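Local coordinates for protein ATP-dependent Clp protease proteolytic subunit (Listeria monocytogenes, PDB 4JCR) that probably cleaves peptide bonds in misfolded proteins as the serine-protease component of an ATP-dependent machine, its fourteen subunits stacked as two heptameric rings, at residues W88-G93 against R112-Q117; I30-A35 against G61-A66. The protein carries 1 engineered substitution. All blocks are in the same frame, centred on the assembly; numbering follows the deposited sequence.

Contact 1: residues W88-G93 against R112-Q117; sequences WVASAG and RYMIHQ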
ATOM      1  N   TRP A  88       8.280  -5.232  33.953  1.00 34.69           N
ATOM      2  CA  TRP A  88       9.689  -5.167  33.581  1.00 33.84           C
ATOM      3  C   TRP A  88      10.232  -3.769  33.631  1.00 33.45           C
ATOM      4  O   TRP A  88       9.495  -2.793  33.469  1.00 33.33           O
ATOM      5  CB  TRP A  88       9.972  -5.819  32.222  1.00 34.10           C
ATOM      6  CG  TRP A  88       9.162  -5.317  31.041  1.00 34.44           C
ATOM      7  CD1 TRP A  88       8.302  -4.218  30.986  1.00 34.00           C
ATOM      8  CD2 TRP A  88       9.148  -5.874  29.677  1.00 34.55           C
ATOM      9  NE1 TRP A  88       7.762  -4.077  29.733  1.00 34.00           N
ATOM     10  CE2 TRP A  88       8.228  -5.035  28.898  1.00 34.69           C
ATOM     11  CE3 TRP A  88       9.772  -6.950  29.050  1.00 34.63           C
ATOM     12  CZ2 TRP A  88       7.967  -5.279  27.557  1.00 34.95           C
ATOM     13  CZ3 TRP A  88       9.499  -7.185  27.696  1.00 34.70           C
ATOM     14  CH2 TRP A  88       8.615  -6.371  26.971  1.00 34.89           C
ATOM     15  N   VAL A  89      11.531  -3.669  33.891  1.00 32.85           N
ATOM     16  CA  VAL A  89      12.250  -2.402  33.852  1.00 33.28           C
ATOM     17  C   VAL A  89      13.540  -2.656  33.078  1.00 34.48           C
ATOM     18  O   VAL A  89      14.415  -3.392  33.542  1.00 34.90           O
ATOM     19  CB  VAL A  89      12.579  -1.865  35.266  1.00 32.38           C
ATOM     20  CG1 VAL A  89      13.175  -0.466  35.176  1.00 31.92           C
ATOM     21  CG2 VAL A  89      11.343  -1.855  36.158  1.00 31.31           C
ATOM     22  N   ALA A  90      13.656  -2.056  31.899  1.00 35.20           N
ATOM     23  CA  ALA A  90      14.782  -2.354  31.015  1.00 35.80           C
ATOM     24  C   ALA A  90      15.338  -1.116  30.331  1.00 36.42           C
ATOM     25  O   ALA A  90      14.605  -0.165  30.056  1.00 36.21           O
ATOM     26  CB  ALA A  90      14.381  -3.397  29.978  1.00 35.51           C
ATOM     27  N   SER A  91      16.646  -1.145  30.075  1.00 37.53           N
ATOM     28  CA  SER A  91      17.336  -0.127  29.280  1.00 38.39           C
ATOM     29  C   SER A  91      17.093   1.296  29.806  1.00 38.54           C
ATOM     30  O   SER A  91      17.483   1.609  30.933  1.00 39.11           O
ATOM     31  CB  SER A  91      16.961  -0.279  27.801  1.00 39.83           C
ATOM     32  OG  SER A  91      17.857   0.429  26.967  1.00 42.46           O
ATOM     33  N   ALA A  92      16.439   2.147  29.012  1.00 37.75           N
ATOM     34  CA  ALA A  92      16.144   3.525  29.428  1.00 37.57           C
ATOM     35  C   ALA A  92      15.260   3.583  30.676  1.00 37.69           C
ATOM     36  O   ALA A  92      15.318   4.547  31.445  1.00 37.73           O
ATOM     37  CB  ALA A  92      15.517   4.315  28.287  1.00 38.11           C
ATOM     38  N   GLY A  93      14.447   2.545  30.870  1.00 38.03           N
ATOM     39  CA  GLY A  93      13.635   2.397  32.076  1.00 38.43           C
ATOM     40  C   GLY A  93      14.480   2.271  33.332  1.00 38.86           C
ATOM     41  O   GLY A  93      14.125   2.812  34.379  1.00 39.50           O
ATOM     42  N   ARG A 112      10.990  -8.484  36.024  1.00 38.07           N
ATOM     43  CA  ARG A 112      12.349  -8.746  35.569  1.00 38.24           C
ATOM     44  C   ARG A 112      13.030  -7.451  35.129  1.00 37.51           C
ATOM     45  O   ARG A 112      12.370  -6.496  34.717  1.00 36.71           O
ATOM     46  CB  ARG A 112      12.392  -9.822  34.471  1.00 38.93           C
ATOM     47  CG  ARG A 112      11.411  -9.632  33.324  1.00 39.70           C
ATOM     48  CD  ARG A 112      11.705 -10.625  32.210  1.00 40.20           C
ATOM     49  NE  ARG A 112      10.886 -10.391  31.021  1.00 40.06           N
ATOM     50  CZ  ARG A 112      11.221 -10.766  29.789  1.00 40.11           C
ATOM     51  NH1 ARG A 112      10.406 -10.511  28.774  1.00 38.55           N
ATOM     52  NH2 ARG A 112      12.370 -11.392  29.563  1.00 40.16           N
ATOM     53  N   TYR A 113      14.352  -7.427  35.250  1.00 36.84           N
ATOM     54  CA  TYR A 113      15.148  -6.234  34.995  1.00 37.58           C
ATOM     55  C   TYR A 113      16.173  -6.519  33.913  1.00 38.98           C
ATOM     56  O   TYR A 113      16.620  -7.656  33.761  1.00 39.46           O
ATOM     57  CB  TYR A 113      15.845  -5.786  36.286  1.00 36.22           C
ATOM     58  CG  TYR A 113      14.890  -5.236  37.320  1.00 35.00           C
ATOM     59  CD1 TYR A 113      14.772  -3.863  37.517  1.00 34.87           C
ATOM     60  CD2 TYR A 113      14.089  -6.082  38.087  1.00 34.77           C
ATOM     61  CE1 TYR A 113      13.894  -3.347  38.451  1.00 33.88           C
ATOM     62  CE2 TYR A 113      13.204  -5.574  39.026  1.00 34.46           C
ATOM     63  CZ  TYR A 113      13.113  -4.203  39.199  1.00 33.83           C
ATOM     64  OH  TYR A 113      12.245  -3.676  40.124  1.00 34.66           O
ATOM     65  N   MET A 114      16.532  -5.493  33.150  1.00 40.68           N
ATOM     66  CA  MET A 114      17.552  -5.653  32.122  1.00 44.22           C
ATOM     67  C   MET A 114      18.415  -4.415  31.961  1.00 44.98           C
ATOM     68  O   MET A 114      17.911  -3.298  31.839  1.00 44.95           O
ATOM     69  CB  MET A 114      16.937  -6.029  30.769  1.00 45.91           C
ATOM     70  CG  MET A 114      17.957  -6.569  29.771  1.00 48.67           C
ATOM     71  SD  MET A 114      17.745  -5.975  28.082  1.00 51.89           S
ATOM     72  CE  MET A 114      17.803  -4.206  28.334  1.00 51.94           C
ATOM     73  N   ILE A 115      19.723  -4.635  31.969  1.00 46.93           N
ATOM     74  CA  ILE A 115      20.684  -3.614  31.579  1.00 49.06           C
ATOM     75  C   ILE A 115      21.376  -4.076  30.299  1.00 50.23           C
ATOM     76  O   ILE A 115      21.594  -5.273  30.102  1.00 49.39           O
ATOM     77  CB  ILE A 115      21.704  -3.305  32.699  1.00 48.77           C
ATOM     78  CG1 ILE A 115      22.389  -4.587  33.202  1.00 48.92           C
ATOM     79  CG2 ILE A 115      21.018  -2.574  33.844  1.00 50.06           C
ATOM     80  CD1 ILE A 115      23.532  -4.353  34.172  1.00 48.44           C
ATOM     81  N   HIS A 116      21.681  -3.129  29.420  1.00 54.23           N
ATOM     82  CA  HIS A 116      22.383  -3.430  28.173  1.00 58.86           C
ATOM     83  C   HIS A 116      22.981  -2.187  27.583  1.00 62.48           C
ATOM     84  O   HIS A 116      22.718  -1.080  28.062  1.00 63.73           O
ATOM     85  CB  HIS A 116      21.456  -4.151  27.181  1.00 59.01           C
ATOM     86  CG  HIS A 116      20.517  -3.237  26.419  1.00 60.28           C
ATOM     87  ND1 HIS A 116      20.046  -3.549  25.198  1.00 60.90           N
ATOM     88  CD2 HIS A 116      19.970  -1.994  26.742  1.00 60.36           C
ATOM     89  CE1 HIS A 116      19.237  -2.564  24.761  1.00 60.90           C
ATOM     90  NE2 HIS A 116      19.195  -1.612  25.704  1.00 60.09           N
ATOM     91  N   GLN A 117      23.803  -2.355  26.551  1.00 66.96           N
ATOM     92  CA  GLN A 117      24.358  -1.218  25.820  1.00 71.08           C
ATOM     93  C   GLN A 117      23.434  -0.858  24.653  1.00 73.28           C
ATOM     94  O   GLN A 117      23.341  -1.610  23.681  1.00 75.44           O
ATOM     95  CB  GLN A 117      25.785  -1.515  25.347  1.00 71.81           C
ATOM     96  CG  GLN A 117      26.815  -1.486  26.470  1.00 74.07           C
ATOM     97  CD  GLN A 117      28.206  -1.890  26.020  1.00 75.14           C
ATOM     98  OE1 GLN A 117      28.716  -1.403  25.009  1.00 74.53           O
ATOM     99  NE2 GLN A 117      28.837  -2.778  26.783  1.00 76.11           N
TER
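The His116 ring meets Ser91 at its edge: OG lies in the ring plane, 2.7 Å from NE2, a short hydrogen bond in which either group could donate. Over one ring face sits Met114 CE, off-centre toward the rim, where a bent Met114 chain delivers it. Ser91 OG lies opposite its backbone N (chi1 -164°), which turns the hydroxyl to the imidazole. At the other end the Trp88 indole and the Arg112 guanidinium run side by side, their planes 25° apart, with CZ3 3.6 Å from NH1. That guanidinium forms salt bridges with Glu135 and Glu65 of a neighbouring subunit. Tyr113 sits on the reverse of the sheet with CD1 3.7 Å from Val89 CB, and its OH is hydrogen-bonded to Ser107 OG.

Between them runs a parallel ladder. Val89 N donates to Arg112 O, Met114 N to Val89 O, and Ser91 N to Met114 O, at 3.0 to 3.1 Å. The last bond fixes the backbone where strand 88-90 turns into helix 92-97. At the other imidazole nitrogen, ND1, OD2 of the engineered Asp165 makes a weak hydrogen bond. In this variant the predicted nucleophile Ser91, the predicted active-site His116 and Asp165 are laid out as in a Ser-His-Asp catalytic triad.

Contact 2: residues I30-A35 against G61-A66; sequences INQELA and GGHVEA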
ATOM      1  N   ILE A  30       9.549   4.591  26.630  1.00 33.90           N
ATOM      2  CA  ILE A  30      10.114   5.879  27.024  1.00 32.71           C
ATOM      3  C   ILE A  30      10.339   6.732  25.778  1.00 32.57           C
ATOM      4  O   ILE A  30      11.135   6.379  24.908  1.00 32.51           O
ATOM      5  CB  ILE A  30      11.446   5.723  27.803  1.00 32.70           C
ATOM      6  CG1 ILE A  30      11.295   4.754  28.986  1.00 32.82           C
ATOM      7  CG2 ILE A  30      11.979   7.081  28.256  1.00 33.21           C
ATOM      8  CD1 ILE A  30      10.259   5.151  30.021  1.00 32.68           C
ATOM      9  N   ASN A  31       9.617   7.844  25.691  1.00 32.58           N
ATOM     10  CA  ASN A  31       9.808   8.814  24.616  1.00 32.49           C
ATOM     11  C   ASN A  31       9.596  10.238  25.123  1.00 32.86           C
ATOM     12  O   ASN A  31       9.242  10.438  26.286  1.00 31.89           O
ATOM     13  CB  ASN A  31       8.911   8.499  23.406  1.00 32.76           C
ATOM     14  CG  ASN A  31       7.439   8.392  23.767  1.00 33.05           C
ATOM     15  OD1 ASN A  31       6.916   9.167  24.568  1.00 32.93           O
ATOM     16  ND2 ASN A  31       6.759   7.433  23.156  1.00 33.51           N
ATOM     17  N   GLN A  32       9.822  11.219  24.252  1.00 33.32           N
ATOM     18  CA  GLN A  32       9.749  12.630  24.625  1.00 34.96           C
ATOM     19  C   GLN A  32       8.356  13.075  25.068  1.00 35.58           C
ATOM     20  O   GLN A  32       8.230  13.932  25.946  1.00 34.63           O
ATOM     21  CB  GLN A  32      10.258  13.512  23.485  1.00 35.98           C
ATOM     22  CG  GLN A  32      11.774  13.516  23.353  1.00 37.21           C
ATOM     23  CD  GLN A  32      12.239  14.020  22.003  1.00 38.88           C
ATOM     24  OE1 GLN A  32      11.802  13.531  20.958  1.00 40.25           O
ATOM     25  NE2 GLN A  32      13.135  15.001  22.015  1.00 38.58           N
ATOM     26  N   GLU A  33       7.323  12.487  24.465  1.00 35.97           N
ATOM     27  CA  GLU A  33       5.936  12.747  24.851  1.00 37.72           C
ATOM     28  C   GLU A  33       5.674  12.291  26.288  1.00 36.83           C
ATOM     29  O   GLU A  33       5.080  13.026  27.076  1.00 36.03           O
ATOM     30  CB  GLU A  33       4.966  12.066  23.877  1.00 40.86           C
ATOM     31  CG  GLU A  33       3.498  12.418  24.089  1.00 44.17           C
ATOM     32  CD  GLU A  33       2.603  11.962  22.946  1.00 47.16           C
ATOM     33  OE1 GLU A  33       1.487  11.472  23.225  1.00 49.62           O
ATOM     34  OE2 GLU A  33       3.007  12.094  21.769  1.00 49.16           O
ATOM     35  N   LEU A  34       6.126  11.084  26.624  1.00 36.17           N
ATOM     36  CA  LEU A  34       6.018  10.574  27.990  1.00 36.63           C
ATOM     37  C   LEU A  34       6.857  11.408  28.965  1.00 36.25           C
ATOM     38  O   LEU A  34       6.416  11.697  30.082  1.00 35.45           O
ATOM     39  CB  LEU A  34       6.416   9.094  28.062  1.00 36.92           C
ATOM     40  CG  LEU A  34       6.293   8.362  29.406  1.00 37.76           C
ATOM     41  CD1 LEU A  34       4.877   8.405  29.969  1.00 38.80           C
ATOM     42  CD2 LEU A  34       6.754   6.922  29.269  1.00 38.35           C
ATOM     43  N   ALA A  35       8.055  11.798  28.531  1.00 35.52           N
ATOM     44  CA  ALA A  35       8.948  12.635  29.335  1.00 35.65           C
ATOM     45  C   ALA A  35       8.304  13.982  29.665  1.00 36.17           C
ATOM     46  O   ALA A  35       8.401  14.456  30.799  1.00 36.71           O
ATOM     47  CB  ALA A  35      10.280  12.833  28.629  1.00 34.67           C
ATOM     48  N   GLY A  61      11.937   0.249  27.959  1.00 35.64           N
ATOM     49  CA  GLY A  61      12.934   1.225  27.539  1.00 35.87           C
ATOM     50  C   GLY A  61      12.419   2.087  26.405  1.00 35.85           C
ATOM     51  O   GLY A  61      11.208   2.266  26.254  1.00 36.69           O
ATOM     52  N   GLY A  62      13.340   2.618  25.609  1.00 35.96           N
ATOM     53  CA  GLY A  62      12.991   3.475  24.484  1.00 36.52           C
ATOM     54  C   GLY A  62      14.063   4.496  24.159  1.00 37.14           C
ATOM     55  O   GLY A  62      15.218   4.141  23.915  1.00 38.78           O
ATOM     56  N   HIS A  63      13.667   5.764  24.164  1.00 36.34           N
ATOM     57  CA  HIS A  63      14.527   6.879  23.784  1.00 36.77           C
ATOM     58  C   HIS A  63      15.456   7.274  24.903  1.00 36.13           C
ATOM     59  O   HIS A  63      15.008   7.654  25.987  1.00 34.81           O
ATOM     60  CB  HIS A  63      13.655   8.056  23.343  1.00 38.10           C
ATOM     61  CG  HIS A  63      14.426   9.218  22.762  1.00 39.69           C
ATOM     62  ND1 HIS A  63      13.939  10.472  22.755  1.00 40.49           N
ATOM     63  CD2 HIS A  63      15.684   9.282  22.162  1.00 40.99           C
ATOM     64  CE1 HIS A  63      14.833  11.297  22.178  1.00 40.28           C
ATOM     65  NE2 HIS A  63      15.901  10.568  21.818  1.00 40.96           N
ATOM     66  N   VAL A  64      16.760   7.193  24.634  1.00 35.86           N
ATOM     67  CA  VAL A  64      17.810   7.455  25.635  1.00 35.41           C
ATOM     68  C   VAL A  64      17.717   8.844  26.275  1.00 34.50           C
ATOM     69  O   VAL A  64      17.716   8.963  27.501  1.00 34.35           O
ATOM     70  CB  VAL A  64      19.228   7.217  25.052  1.00 35.85           C
ATOM     71  CG1 VAL A  64      20.313   7.734  25.991  1.00 35.48           C
ATOM     72  CG2 VAL A  64      19.443   5.736  24.767  1.00 36.30           C
ATOM     73  N   GLU A  65      17.623   9.882  25.447  1.00 33.63           N
ATOM     74  CA  GLU A  65      17.581  11.262  25.940  1.00 35.63           C
ATOM     75  C   GLU A  65      16.292  11.603  26.696  1.00 35.73           C
ATOM     76  O   GLU A  65      16.297  12.468  27.574  1.00 36.55           O
ATOM     77  CB  GLU A  65      17.813  12.259  24.801  1.00 36.55           C
ATOM     78  CG  GLU A  65      19.245  12.284  24.275  1.00 37.52           C
ATOM     79  CD  GLU A  65      19.549  11.153  23.305  1.00 38.92           C
ATOM     80  OE1 GLU A  65      18.604  10.463  22.857  1.00 39.25           O
ATOM     81  OE2 GLU A  65      20.738  10.952  22.985  1.00 39.92           O
ATOM     82  N   ALA A  66      15.199  10.925  26.349  1.00 34.43           N
ATOM     83  CA  ALA A  66      13.941  11.068  27.078  1.00 34.15           C
ATOM     84  C   ALA A  66      14.085  10.499  28.486  1.00 34.01           C
ATOM     85  O   ALA A  66      13.617  11.097  29.454  1.00 34.09           O
ATOM     86  CB  ALA A  66      12.809  10.379  26.333  1.00 33.26           C
TER
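Ile30 and Gly62 bridge two neighbouring beta-alpha loops of the ClpP fold, each leading from a strand of the parallel sheet (23-27 and 53-59) into the helix that follows. The pair illustrates how the loops after adjacent parallel strands can be tied by their backbones.

Two backbone hydrogen bonds do the tying. Ile30 N donates to Gly61 O at 2.9 Å, approaching from above the carbonyl plane, 44° out of it. The return bond, His63 N to Ile30 O, is 2.7 Å long and almost straight, with an angle of 178° at the hydrogen. Alongside it, Gly62 CA comes 3.5 Å from Ile30 O in a CA-H...O contact. Gly61 lies near Ser91, and as in related ClpP proteases Gly62 N, with Ala92 N, probably forms the oxyanion hole.

Apolar contacts join the two helix starts. The methyl of Ala66 is held among Ile30 CG2 (3.9 Å from its CB), the Asn31 peptide and Ala35 CB.

Among polar side chains, Gln32 meets the His63 ring at its edge: CG lies in the ring plane, 3.8 Å from ND1, while the amide stands at 79° to it. Gln32 NE2 is hydrogen-bonded to OE1 of Gln60 of a neighbouring subunit, so this pair belongs to a subunit interface. Asn31 starts helix 32-48 as its N-cap: its OD1 accepts from Leu34 N at 2.9 Å, nearly in line with the side-chain carbonyl.

From the N terminus, contact 2 comes first: it closes a loop of 25 residues that holds most of helix 32-48 and strand 53-59. Helix 64-76 and strand 81-86 then lead to contact 1, which closes 18 residues including strand 105-108. The two loops follow in series, neither nested nor crossed. They meet nonetheless, because Ala92, at the start of the helix after the predicted nucleophile, packs its CB 3.8 Å from Gly62 N. This touch joins the loop entering helix 64-76 to the start of helix 92-97, next to Ser91. A second tie runs between subunits, where Trp88 of one chain meets His63 of its neighbour.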